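Local coordinates for protein YECBM32 (Yersinia enterocolitica, PDB 2JDA) that binds polygalacturonic acid, the backbone of pectin, as a periplasmic carbohydrate-binding module whose fold carries a bound calcium ion, at residues K72-Y77 against L87-E92. Sequence-based numbering, arbitrary orientation.
Sequences KFSIFY and LAEGLE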
loop_
_atom_site.group_PDB
_atom_site.type_symbol
_atom_site.label_atom_id
_atom_site.label_comp_id
_atom_site.label_asym_id
_atom_site.label_seq_id
_atom_site.Cartn_x
_atom_site.Cartn_y
_atom_site.Cartn_z
ATOM N N LYS A 72 9.852 3.854 1.185
ATOM C CA LYS A 72 10.077 3.262 2.478
ATOM C C LYS A 72 8.731 3.167 3.168
ATOM O O LYS A 72 7.996 4.169 3.228
ATOM C CB LYS A 72 11.012 4.115 3.304
ATOM C CG LYS A 72 12.311 4.400 2.651
ATOM C CD LYS A 72 13.176 5.330 3.502
ATOM C CE LYS A 72 14.120 6.215 2.679
ATOM N NZ LYS A 72 14.025 7.569 3.341
ATOM N N PHE A 73 8.383 1.997 3.711
ATOM C CA PHE A 73 7.100 1.799 4.335
ATOM C C PHE A 73 7.042 0.610 5.249
ATOM O O PHE A 73 7.912 -0.251 5.211
ATOM C CB PHE A 73 6.000 1.678 3.255
ATOM C CG PHE A 73 6.058 0.407 2.419
ATOM C CD1 PHE A 73 5.086 -0.591 2.560
ATOM C CD2 PHE A 73 7.067 0.178 1.505
ATOM C CE1 PHE A 73 5.171 -1.726 1.838
ATOM C CE2 PHE A 73 7.144 -0.989 0.787
ATOM C CZ PHE A 73 6.148 -1.934 0.943
ATOM N N SER A 74 5.977 0.576 6.048
ATOM C CA SER A 74 5.611 -0.509 6.935
ATOM C C SER A 74 4.164 -0.894 6.707
ATOM O O SER A 74 3.389 -0.060 6.284
ATOM C CB SER A 74 5.833 -0.128 8.417
ATOM O OG SER A 74 7.191 0.174 8.644
ATOM N N ILE A 75 3.815 -2.152 6.958
ATOM C CA ILE A 75 2.433 -2.634 6.760
ATOM C C ILE A 75 1.927 -3.247 8.018
ATOM O O ILE A 75 2.624 -4.061 8.634
ATOM C CB ILE A 75 2.313 -3.715 5.674
ATOM C CG1 ILE A 75 2.990 -3.305 4.399
ATOM C CG2 ILE A 75 0.866 -4.033 5.386
ATOM C CD1 ILE A 75 3.127 -4.430 3.398
ATOM N N PHE A 76 0.708 -2.866 8.389
ATOM C CA PHE A 76 0.032 -3.296 9.599
ATOM C C PHE A 76 -1.352 -3.829 9.265
ATOM O O PHE A 76 -1.944 -3.443 8.244
ATOM C CB PHE A 76 -0.094 -2.163 10.633
ATOM C CG PHE A 76 1.212 -1.635 11.081
ATOM C CD1 PHE A 76 1.845 -2.168 12.198
ATOM C CD2 PHE A 76 1.865 -0.650 10.354
ATOM C CE1 PHE A 76 3.103 -1.671 12.590
ATOM C CE2 PHE A 76 3.095 -0.171 10.738
ATOM C CZ PHE A 76 3.717 -0.722 11.850
ATOM N N TYR A 77 -1.838 -4.716 10.120
ATOM C CA TYR A 77 -3.192 -5.222 9.966
ATOM C C TYR A 77 -3.949 -5.158 11.287
ATOM O O TYR A 77 -3.385 -5.136 12.378
ATOM C CB TYR A 77 -3.217 -6.649 9.406
ATOM C CG TYR A 77 -2.632 -7.720 10.321
ATOM C CD1 TYR A 77 -3.458 -8.521 11.104
ATOM C CD2 TYR A 77 -1.259 -7.912 10.418
ATOM C CE1 TYR A 77 -2.894 -9.526 11.954
ATOM C CE2 TYR A 77 -0.712 -8.885 11.269
ATOM C CZ TYR A 77 -1.536 -9.702 12.005
ATOM O OH TYR A 77 -0.943 -10.655 12.845
ATOM N N LEU A 87 2.728 -6.654 9.665
ATOM C CA LEU A 87 3.116 -7.676 8.695
ATOM C C LEU A 87 4.582 -7.583 8.395
ATOM O O LEU A 87 5.233 -8.635 8.255
ATOM C CB LEU A 87 2.378 -7.544 7.406
ATOM C CG LEU A 87 0.919 -7.925 7.355
ATOM C CD1 LEU A 87 0.334 -7.705 5.956
ATOM C CD2 LEU A 87 0.717 -9.406 7.812
ATOM N N ALA A 88 5.114 -6.367 8.300
ATOM C CA ALA A 88 6.520 -6.068 8.144
ATOM C C ALA A 88 6.762 -4.586 8.352
ATOM O O ALA A 88 5.926 -3.750 8.012
ATOM C CB ALA A 88 7.018 -6.516 6.741
ATOM N N GLU A 89 7.920 -4.241 8.872
ATOM C CA GLU A 89 8.292 -2.864 9.101
ATOM C C GLU A 89 9.597 -2.524 8.374
ATOM O O GLU A 89 10.490 -3.399 8.221
ATOM C CB GLU A 89 8.409 -2.539 10.582
ATOM C CG GLU A 89 7.125 -2.645 11.346
ATOM C CD GLU A 89 7.232 -2.061 12.748
ATOM O OE1 GLU A 89 7.274 -0.808 12.911
ATOM O OE2 GLU A 89 7.218 -2.865 13.697
ATOM N N GLY A 90 9.714 -1.277 7.928
ATOM C CA GLY A 90 10.933 -0.750 7.326
ATOM C C GLY A 90 11.314 -1.435 6.012
ATOM O O GLY A 90 12.490 -1.681 5.751
ATOM N N LEU A 91 10.334 -1.753 5.192
ATOM C CA LEU A 91 10.525 -2.233 3.834
ATOM C C LEU A 91 10.862 -1.107 2.876
ATOM O O LEU A 91 10.511 0.032 3.140
ATOM C CB LEU A 91 9.213 -2.861 3.266
ATOM C CG LEU A 91 8.644 -4.025 4.048
ATOM C CD1 LEU A 91 7.364 -4.510 3.479
ATOM C CD2 LEU A 91 9.614 -5.176 4.004
ATOM N N GLU A 92 11.495 -1.422 1.759
ATOM C CA GLU A 92 11.585 -0.522 0.614
ATOM C C GLU A 92 11.059 -1.230 -0.605
ATOM O O GLU A 92 11.352 -2.424 -0.812
ATOM C CB GLU A 92 13.031 -0.163 0.332
ATOM C CG GLU A 92 13.699 0.811 1.250
ATOM C CD GLU A 92 15.068 1.134 0.647
ATOM O OE1 GLU A 92 15.319 2.266 0.316
ATOM O OE2 GLU A 92 15.857 0.192 0.422
HETATM O O HOH W 1 7.006 1.236 11.197
#
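The side chain of Ser74 does the work of a backbone carbonyl: its OG accepts the N-H of Gly90 over 3.0 Å, in a nearly straight bond, where the edge strand has strayed from the pairing pattern. OG reaches this spot because it stands anti to the carbonyl carbon (chi1 -60°), and a hydroxyl suits the place because it can also hold a water that in turn donates a hydrogen bond to Glu89 OE1. Glu89 extends its chain beside the Phe76 ring, OE1 lying 3.7 Å from CZ near the ring plane, and the same oxygen is hydrogen-bonded to a glycerol, probably from the crystallisation liquor. Gly90 takes positive phi and psi (64°, 39°), a turn that a residue without a side chain makes easily.

In a classic beta bulge, Leu87 and Ala88 both face Ile75, whose O receives Leu87 N at 2.8 Å and Ala88 N more weakly; Ile75 N returns a bond to Ala88 O. The register shifts by one before regular antiparallel pairing resumes at Phe73 and Leu91, which exchange two backbone bonds. This hairpin of strands 71-78 and 85-92 closes one side of the five-stranded sheet in a beta-sandwich of the F5/8 type C kind, strand 112-120 flanking it on its other side.

Phe73, Ile75, Ala88 and Leu91 share the inward face, where apolar Phe73 and Ile75 suit burial against Ile61 and Ile59. Leu91 lays CB over the Phe73 ring, 4.1 Å from its centroid, a CH-pi contact. Branched Leu87 serves two neighbours: CD1 meets Ile75 CG2 at 3.8 Å, while CD2 approaches Tyr77 CD2 at 3.6 Å. On the opposite face flexible Lys72 and Glu92 lay their methylenes side by side, NZ staying 6.2 Å from OE1.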